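Side-chain contacts in hydroxynitrile lyase (Passiflora edulis, PDB 5Y02), which probably catalyses, as a homodimer of the dimeric alpha/beta-barrel fold, the cleavage of cyanohydrins such as (R)-mandelonitrile: residues Q21-I24 with D25-A29; D74-N77 with F78-P82; E86-K89 with E90-A94. All coordinates share one frame; numbering follows the deposited sequence.

Contact 1. Residues Q21-I24 with D25-A29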
loop_
_atom_site.group_PDB
_atom_site.type_symbol
_atom_site.label_atom_id
_atom_site.label_comp_id
_atom_site.label_asym_id
_atom_site.label_seq_id
_atom_site.Cartn_x
_atom_site.Cartn_y
_atom_site.Cartn_z
ATOM N N GLN A 21 -10.215 -20.447 5.812
ATOM C CA GLN A 21 -10.663 -19.161 5.275
ATOM C C GLN A 21 -11.641 -18.504 6.239
ATOM O O GLN A 21 -11.702 -17.289 6.335
ATOM C CB GLN A 21 -11.301 -19.311 3.901
ATOM C CG GLN A 21 -11.648 -17.990 3.243
ATOM C CD GLN A 21 -10.463 -17.061 3.085
ATOM O OE1 GLN A 21 -9.384 -17.495 2.686
ATOM N NE2 GLN A 21 -10.664 -15.749 3.373
ATOM N N LYS A 22 -12.373 -19.313 6.987
ATOM C CA LYS A 22 -13.277 -18.795 7.997
ATOM C C LYS A 22 -12.531 -17.966 9.022
ATOM O O LYS A 22 -12.978 -16.878 9.413
ATOM C CB LYS A 22 -13.983 -19.972 8.682
ATOM C CG LYS A 22 -15.092 -19.587 9.638
ATOM C CD LYS A 22 -15.620 -20.843 10.315
ATOM C CE LYS A 22 -17.129 -20.828 10.438
ATOM N NZ LYS A 22 -17.604 -19.693 11.268
ATOM N N GLN A 23 -11.392 -18.476 9.485
ATOM C CA GLN A 23 -10.603 -17.745 10.462
ATOM C C GLN A 23 -9.920 -16.517 9.844
ATOM O O GLN A 23 -9.801 -15.483 10.507
ATOM C CB GLN A 23 -9.595 -18.654 11.159
ATOM C CG GLN A 23 -8.731 -17.955 12.204
ATOM C CD GLN A 23 -9.504 -17.418 13.392
ATOM O OE1 GLN A 23 -10.694 -17.715 13.579
ATOM N NE2 GLN A 23 -8.826 -16.620 14.219
ATOM N N ILE A 24 -9.476 -16.625 8.590
ATOM C CA ILE A 24 -8.910 -15.471 7.882
ATOM C C ILE A 24 -9.960 -14.354 7.798
ATOM O O ILE A 24 -9.665 -13.197 8.125
ATOM C CB ILE A 24 -8.362 -15.848 6.490
ATOM C CG1 ILE A 24 -7.116 -16.721 6.623
ATOM C CG2 ILE A 24 -7.980 -14.593 5.695
ATOM C CD1 ILE A 24 -6.808 -17.534 5.395
ATOM N N ASP A 25 -11.174 -14.723 7.392
ATOM C CA ASP A 25 -12.326 -13.813 7.377
ATOM C C ASP A 25 -12.522 -13.133 8.735
ATOM O O ASP A 25 -12.696 -11.920 8.805
ATOM C CB ASP A 25 -13.620 -14.545 6.980
ATOM C CG ASP A 25 -13.662 -14.982 5.508
ATOM O OD1 ASP A 25 -12.831 -14.543 4.677
ATOM O OD2 ASP A 25 -14.572 -15.793 5.191
ATOM N N GLN A 26 -12.464 -13.916 9.805
ATOM C CA GLN A 26 -12.603 -13.391 11.157
ATOM C C GLN A 26 -11.484 -12.393 11.515
ATOM O O GLN A 26 -11.742 -11.339 12.114
ATOM C CB GLN A 26 -12.638 -14.543 12.177
ATOM C CG GLN A 26 -12.964 -14.117 13.602
ATOM C CD GLN A 26 -14.309 -13.434 13.694
ATOM O OE1 GLN A 26 -15.336 -14.056 13.425
ATOM N NE2 GLN A 26 -14.316 -12.145 14.028
ATOM N N ILE A 27 -10.250 -12.722 11.131
ATOM C CA ILE A 27 -9.109 -11.876 11.429
ATOM C C ILE A 27 -9.300 -10.506 10.763
ATOM O O ILE A 27 -9.058 -9.463 11.381
ATOM C CB ILE A 27 -7.782 -12.538 10.998
ATOM C CG1 ILE A 27 -7.442 -13.700 11.938
ATOM C CG2 ILE A 27 -6.633 -11.532 11.028
ATOM C CD1 ILE A 27 -6.373 -14.614 11.362
ATOM N N ILE A 28 -9.761 -10.525 9.520
ATOM C CA ILE A 28 -9.979 -9.309 8.756
ATOM C C ILE A 28 -11.132 -8.500 9.364
ATOM O O ILE A 28 -11.040 -7.266 9.441
ATOM C CB ILE A 28 -10.200 -9.622 7.265
ATOM C CG1 ILE A 28 -8.881 -10.166 6.668
ATOM C CG2 ILE A 28 -10.628 -8.371 6.506
ATOM C CD1 ILE A 28 -9.040 -10.859 5.330
ATOM N N ALA A 29 -12.183 -9.178 9.803
ATOM C CA ALA A 29 -13.288 -8.491 10.492
ATOM C C ALA A 29 -12.827 -7.847 11.797
ATOM O O ALA A 29 -13.226 -6.722 12.097
ATOM C CB ALA A 29 -14.454 -9.431 10.741
#
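Gln21 and Asp25 make an i to i+4 side-chain contact on the first turns of helix 21-37, the long helix of the Dabb-type alpha/beta domain. The amide NE2 of Gln21 donates to Asp25 OD1 at 2.8 Å, with the acceptor close to the amide plane but the donor 45° above the carboxylate plane. Gln21 reaches it through a bend: CG is anti to the backbone N (chi1 -174°), and the turn at chi2 brings the amide across the carboxylate, the two side chains meeting at about a right angle. The same pair is tied through the backbone, where Asp25 N donates to Gln21 O at 2.8 Å, so two bonds link one turn to the next. Gln26 N to Lys22 O, Ile27 N to Gln23 O and Ile28 N to Ile24 O continue the alpha-helical pattern. On another side of the helix, Ile24 and Ile28 lean against each other, one turn apart, with Ile24 CG2 against Ile28 CD1 at 3.9 Å. The amide of Gln23 crosses Ile27, its NE2 lying 4.0 Å from Ile27 CG1. The three isoleucines give the helix an apolar flank: Ile24, Ile27 and Ile28 pack on Tyr15 of strand 7-15, Ile28 also meets His63 and Tyr65 of strand 63-69, and Ile27 faces Glu90 and Phe91 of helix 82-91.

Contact 2. Residues D74-N77 with F78-P82. With MXN ((2R)-hydroxy(phenyl)ethanenitrile), chain M.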
loop_
_atom_site.group_PDB
_atom_site.type_symbol
_atom_site.label_atom_id
_atom_site.label_comp_id
_atom_site.label_asym_id
_atom_site.label_seq_id
_atom_site.Cartn_x
_atom_site.Cartn_y
_atom_site.Cartn_z
ATOM N N ASP A 74 -0.879 9.970 17.217
ATOM C CA ASP A 74 -2.126 9.220 17.244
ATOM C C ASP A 74 -1.910 7.769 16.809
ATOM O O ASP A 74 -2.455 6.866 17.430
ATOM C CB ASP A 74 -3.192 9.881 16.372
ATOM C CG ASP A 74 -3.713 11.182 16.972
ATOM O OD1 ASP A 74 -4.083 11.177 18.154
ATOM O OD2 ASP A 74 -3.740 12.208 16.258
ATOM N N PHE A 75 -1.082 7.551 15.787
ATOM C CA PHE A 75 -0.744 6.185 15.386
ATOM C C PHE A 75 -0.127 5.378 16.531
ATOM O O PHE A 75 -0.533 4.243 16.799
ATOM C CB PHE A 75 0.197 6.149 14.167
ATOM C CG PHE A 75 0.614 4.755 13.811
ATOM C CD1 PHE A 75 -0.296 3.887 13.241
ATOM C CD2 PHE A 75 1.863 4.283 14.146
ATOM C CE1 PHE A 75 0.056 2.578 12.926
ATOM C CE2 PHE A 75 2.227 2.973 13.854
ATOM C CZ PHE A 75 1.316 2.119 13.255
ATOM N N LEU A 76 0.853 5.966 17.196
ATOM C CA LEU A 76 1.559 5.291 18.266
ATOM C C LEU A 76 0.679 5.058 19.502
ATOM O O LEU A 76 0.758 4.001 20.130
ATOM C CB LEU A 76 2.838 6.050 18.605
ATOM C CG LEU A 76 3.913 5.994 17.515
ATOM C CD1 LEU A 76 5.043 6.969 17.797
ATOM C CD2 LEU A 76 4.466 4.578 17.369
ATOM N N ASN A 77 -0.191 6.011 19.820
ATOM C CA ASN A 77 -1.211 5.770 20.871
ATOM C C ASN A 77 -2.118 4.587 20.498
ATOM O O ASN A 77 -2.364 3.709 21.319
ATOM C CB ASN A 77 -2.047 7.029 21.125
ATOM C CG ASN A 77 -1.266 8.113 21.853
ATOM O OD1 ASN A 77 -0.378 7.820 22.657
ATOM N ND2 ASN A 77 -1.595 9.371 21.574
ATOM N N PHE A 78 -2.583 4.568 19.248
ATOM C CA PHE A 78 -3.359 3.444 18.714
ATOM C C PHE A 78 -2.613 2.105 18.804
ATOM O O PHE A 78 -3.126 1.129 19.373
ATOM C CB PHE A 78 -3.740 3.717 17.262
ATOM C CG PHE A 78 -4.262 2.514 16.529
ATOM C CD1 PHE A 78 -5.583 2.105 16.695
ATOM C CD2 PHE A 78 -3.433 1.792 15.663
ATOM C CE1 PHE A 78 -6.076 1.000 16.009
ATOM C CE2 PHE A 78 -3.918 0.679 14.979
ATOM C CZ PHE A 78 -5.242 0.281 15.155
ATOM N N PHE A 79 -1.401 2.072 18.257
ATOM C CA PHE A 79 -0.674 0.809 18.055
ATOM C C PHE A 79 -0.318 0.096 19.363
ATOM O O PHE A 79 -0.247 -1.137 19.396
ATOM C CB PHE A 79 0.580 1.051 17.197
ATOM C CG PHE A 79 1.130 -0.191 16.567
ATOM C CD1 PHE A 79 0.424 -0.840 15.563
ATOM C CD2 PHE A 79 2.350 -0.716 16.975
ATOM C CE1 PHE A 79 0.926 -1.994 14.975
ATOM C CE2 PHE A 79 2.862 -1.867 16.386
ATOM C CZ PHE A 79 2.150 -2.503 15.384
ATOM N N TYR A 80 -0.130 0.861 20.441
ATOM C CA TYR A 80 0.137 0.285 21.756
ATOM C C TYR A 80 -1.067 0.328 22.700
ATOM O O TYR A 80 -0.913 0.063 23.892
ATOM C CB TYR A 80 1.404 0.922 22.351
ATOM C CG TYR A 80 2.605 0.576 21.483
ATOM C CD1 TYR A 80 3.288 -0.628 21.650
ATOM C CD2 TYR A 80 2.999 1.415 20.440
ATOM C CE1 TYR A 80 4.362 -0.966 20.828
ATOM C CE2 TYR A 80 4.061 1.089 19.614
ATOM C CZ TYR A 80 4.737 -0.102 19.808
ATOM O OH TYR A 80 5.786 -0.417 18.983
ATOM N N SER A 81 -2.258 0.597 22.166
ATOM C CA SER A 81 -3.499 0.548 22.948
ATOM C C SER A 81 -3.879 -0.911 23.210
ATOM O O SER A 81 -3.465 -1.809 22.463
ATOM C CB SER A 81 -4.656 1.264 22.237
ATOM O OG SER A 81 -5.096 0.579 21.062
ATOM N N PRO A 82 -4.663 -1.164 24.266
ATOM C CA PRO A 82 -5.035 -2.558 24.538
ATOM C C PRO A 82 -5.766 -3.297 23.408
ATOM O O PRO A 82 -5.411 -4.433 23.134
ATOM C CB PRO A 82 -5.890 -2.455 25.822
ATOM C CG PRO A 82 -5.394 -1.219 26.483
ATOM C CD PRO A 82 -5.128 -0.261 25.343
HETATM C C1 MXN M . -1.985 -3.700 12.906
HETATM C C2 MXN M . -1.422 -4.808 13.532
HETATM C C3 MXN M . -1.604 -5.023 14.899
HETATM C C4 MXN M . -2.368 -4.124 15.635
HETATM C C5 MXN M . -2.922 -3.008 15.024
HETATM C C6 MXN M . -2.739 -2.790 13.663
HETATM C C7 MXN M . -1.722 -3.500 11.457
HETATM C C8 MXN M . -0.254 -3.349 11.334
HETATM N N9 MXN M . 0.905 -3.227 11.250
HETATM O O10 MXN M . -2.379 -2.313 10.974
#
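The mandelonitrile pocket takes two rings, Phe78 and Phe79, from the end of the short helix 72-79, one turn on from Asp74 and Phe75 respectively. The Phe75 and Phe79 rings lie alongside each other, with planes 21° apart and centroids 5.4 Å from each other; the rings are slid so far that they barely overlap. The rings come nearest at Phe75 CZ and Phe79 CD1, 3.9 Å, while Phe79 CB sits over one face of the Phe75 ring, toward its rim. Both side chains carry CG anti to the backbone N (chi1 176° in Phe75), which sends the rings off the same flank of the helix. Phe78 CE2 approaches C5 of the ligand's phenyl group at 3.8 Å, and Phe79 CE1 comes within 3.9 Å of the nitrile nitrogen N9. On another flank Leu76 CD2 meets Tyr80 CE2 at 4.2 Å. Backbone bonds from Phe78 N to Asp74 O and from Phe79 N to Phe75 O hold the turn. Tyr80 then leaves helical geometry, and Ser81, at the N-cap position of helix 82-91, turns its OG back to Phe78 O, 2.7 Å away, meeting a lone pair of that oxygen in the plane of the carbonyl; Ser81 N donates to the same oxygen. Glu55 of the second subunit packs on Phe75 and Phe79. The ligand is hydrogen-bonded to Tyr31 OH and His9 NE2; Phe78 and Phe79 add apolar ring surface, which probably holds the ligand by van der Waals contact.

Contact 3. Residues E86-K89 with E90-A94. With MXN ((2R)-hydroxy(phenyl)ethanenitrile), chain M.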
loop_
_atom_site.group_PDB
_atom_site.type_symbol
_atom_site.label_atom_id
_atom_site.label_comp_id
_atom_site.label_asym_id
_atom_site.label_seq_id
_atom_site.Cartn_x
_atom_site.Cartn_y
_atom_site.Cartn_z
ATOM N N GLU A 86 -4.166 -6.666 21.602
ATOM C CA GLU A 86 -4.908 -7.921 21.537
ATOM C C GLU A 86 -5.045 -8.423 20.114
ATOM O O GLU A 86 -4.906 -9.614 19.873
ATOM C CB GLU A 86 -6.288 -7.804 22.199
ATOM C CG GLU A 86 -6.213 -7.661 23.716
ATOM C CD GLU A 86 -5.472 -8.811 24.389
ATOM O OE1 GLU A 86 -5.954 -9.951 24.293
ATOM O OE2 GLU A 86 -4.402 -8.585 24.999
ATOM N N PHE A 87 -5.329 -7.515 19.180
ATOM C CA PHE A 87 -5.395 -7.881 17.769
ATOM C C PHE A 87 -4.030 -8.378 17.249
ATOM O O PHE A 87 -3.984 -9.339 16.487
ATOM C CB PHE A 87 -5.917 -6.719 16.930
ATOM C CG PHE A 87 -5.979 -7.030 15.471
ATOM C CD1 PHE A 87 -6.870 -7.983 15.005
ATOM C CD2 PHE A 87 -5.107 -6.429 14.575
ATOM C CE1 PHE A 87 -6.898 -8.328 13.663
ATOM C CE2 PHE A 87 -5.142 -6.752 13.227
ATOM C CZ PHE A 87 -6.044 -7.702 12.772
ATOM N N ALA A 88 -2.935 -7.758 17.690
ATOM C CA ALA A 88 -1.577 -8.144 17.245
ATOM C C ALA A 88 -1.263 -9.606 17.550
ATOM O O ALA A 88 -0.547 -10.254 16.793
ATOM C CB ALA A 88 -0.518 -7.251 17.885
ATOM N N LYS A 89 -1.799 -10.099 18.665
ATOM C CA LYS A 89 -1.615 -11.502 19.075
ATOM C C LYS A 89 -2.225 -12.500 18.095
ATOM O O LYS A 89 -1.729 -13.616 17.965
ATOM C CB LYS A 89 -2.213 -11.738 20.465
ATOM C CG LYS A 89 -1.459 -11.040 21.573
ATOM C CD LYS A 89 -2.160 -11.233 22.909
ATOM C CE LYS A 89 -1.449 -10.423 23.972
ATOM N NZ LYS A 89 -1.914 -10.771 25.339
ATOM N N GLU A 90 -3.300 -12.108 17.416
ATOM C CA GLU A 90 -3.842 -12.959 16.376
ATOM C C GLU A 90 -3.325 -12.614 14.993
ATOM O O GLU A 90 -3.124 -13.507 14.203
ATOM C CB GLU A 90 -5.363 -13.053 16.441
ATOM C CG GLU A 90 -6.161 -11.868 15.980
ATOM C CD GLU A 90 -7.621 -12.222 15.669
ATOM O OE1 GLU A 90 -8.120 -13.318 16.022
ATOM O OE2 GLU A 90 -8.283 -11.401 15.043
ATOM N N PHE A 91 -3.078 -11.333 14.707
ATOM C CA PHE A 91 -2.724 -10.937 13.350
ATOM C C PHE A 91 -1.312 -11.350 12.918
ATOM O O PHE A 91 -1.163 -11.986 11.889
ATOM C CB PHE A 91 -2.914 -9.442 13.164
ATOM C CG PHE A 91 -2.696 -8.993 11.755
ATOM C CD1 PHE A 91 -3.571 -9.389 10.752
ATOM C CD2 PHE A 91 -1.608 -8.185 11.428
ATOM C CE1 PHE A 91 -3.373 -8.986 9.435
ATOM C CE2 PHE A 91 -1.404 -7.776 10.123
ATOM C CZ PHE A 91 -2.284 -8.171 9.131
ATOM N N PHE A 92 -0.291 -10.975 13.685
ATOM C CA PHE A 92 1.093 -11.219 13.256
ATOM C C PHE A 92 1.431 -12.709 13.137
ATOM O O PHE A 92 2.045 -13.109 12.149
ATOM C CB PHE A 92 2.107 -10.454 14.135
ATOM C CG PHE A 92 1.999 -8.950 13.989
ATOM C CD1 PHE A 92 2.129 -8.353 12.742
ATOM C CD2 PHE A 92 1.778 -8.139 15.092
ATOM C CE1 PHE A 92 2.003 -6.984 12.586
ATOM C CE2 PHE A 92 1.676 -6.760 14.952
ATOM C CZ PHE A 92 1.785 -6.177 13.691
ATOM N N PRO A 93 0.983 -13.543 14.103
ATOM C CA PRO A 93 1.228 -14.994 13.949
ATOM C C PRO A 93 0.481 -15.644 12.782
ATOM O O PRO A 93 0.919 -16.700 12.279
ATOM C CB PRO A 93 0.795 -15.573 15.309
ATOM C CG PRO A 93 0.943 -14.410 16.253
ATOM C CD PRO A 93 0.438 -13.239 15.437
ATOM N N ALA A 94 -0.607 -15.012 12.321
ATOM C CA ALA A 94 -1.361 -15.496 11.155
ATOM C C ALA A 94 -0.699 -15.160 9.808
ATOM O O ALA A 94 -1.125 -15.690 8.775
ATOM C CB ALA A 94 -2.777 -14.971 11.184
HETATM C C1 MXN M . -1.985 -3.700 12.906
HETATM C C2 MXN M . -1.422 -4.808 13.532
HETATM C C3 MXN M . -1.604 -5.023 14.899
HETATM C C4 MXN M . -2.368 -4.124 15.635
HETATM C C5 MXN M . -2.922 -3.008 15.024
HETATM C C6 MXN M . -2.739 -2.790 13.663
HETATM C C7 MXN M . -1.722 -3.500 11.457
HETATM C C8 MXN M . -0.254 -3.349 11.334
HETATM N N9 MXN M . 0.905 -3.227 11.250
HETATM O O10 MXN M . -2.379 -2.313 10.974
#
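Phe87, Ala88, Phe91 and Phe92 form one wall of the mandelonitrile pocket, around the C-terminal part of helix 82-91. Phe91 CB lies over one face of the Phe87 ring, 3.8 Å from its centroid and 27° off the normal, a CH-pi contact. The two rings themselves are nearly parallel, with planes 21° apart, but slide past each other with little overlap. With chi1 at 179°, the Phe87 ring extends away from its backbone N and turns an edge to the ligand, CD2 lying 3.7 Å from C4 of the bound phenyl group. Ala88 CB packs on Phe92 CE2 at 3.7 Å, and Phe92 CZ reaches ligand C2 at 3.5 Å. In this alpha/beta domain the helices pack against an antiparallel sheet: Phe91 touches Asn13 and Tyr15 of strand 7-15, both Phe91 and Phe92 meet Ile98 of strand 95-104, and Arg57 of the second subunit makes a cation-pi contact with the Phe92 ring. Near the helix end, Phe87 O takes two donors: Phe91 N at 2.8 Å, almost in line with the carbonyl bond, and Glu90 N at 3.0 Å, well above the carbonyl plane. Phe92 N bonds to Ala88 O, while Pro93, which has no N-H to give, rests its CG on Lys89 O at 3.3 Å. Glu90 extends its chain beside Phe87, OE2 being 3.6 Å from Phe87 CE1; Asp30 OD2 lies close to this oxygen, and such a neighbour would be expected to raise the proton affinity of one carboxylate. Away from the pocket, a salt bridge, with only a weak hydrogen bond in it, links Lys89 NZ with Glu86 OE2.

Overall arrangement
Each of the three contacts mixes buried and exposed residues, but their chemistry differs. Contact 1 pairs a polar amide-carboxylate bond on the surface with isoleucines turned inward; contacts 2 and 3 are chiefly aromatic and both touch the ligand. Contacts 1 and 3 join directly, Ile27 meeting Phe87, Glu90 and Phe91 of helix 82-91 and Ala94 just beyond them, with centres about 12 Å apart. Contacts 2 and 3 lie on successive helices and meet at Phe79 CZ and Phe92 CZ, 4.1 Å apart. Contacts 1 and 2 do not touch, their nearest atoms being about 11 Å apart. The second subunit reaches contacts 2 and 3, whereas it does not touch contact 1.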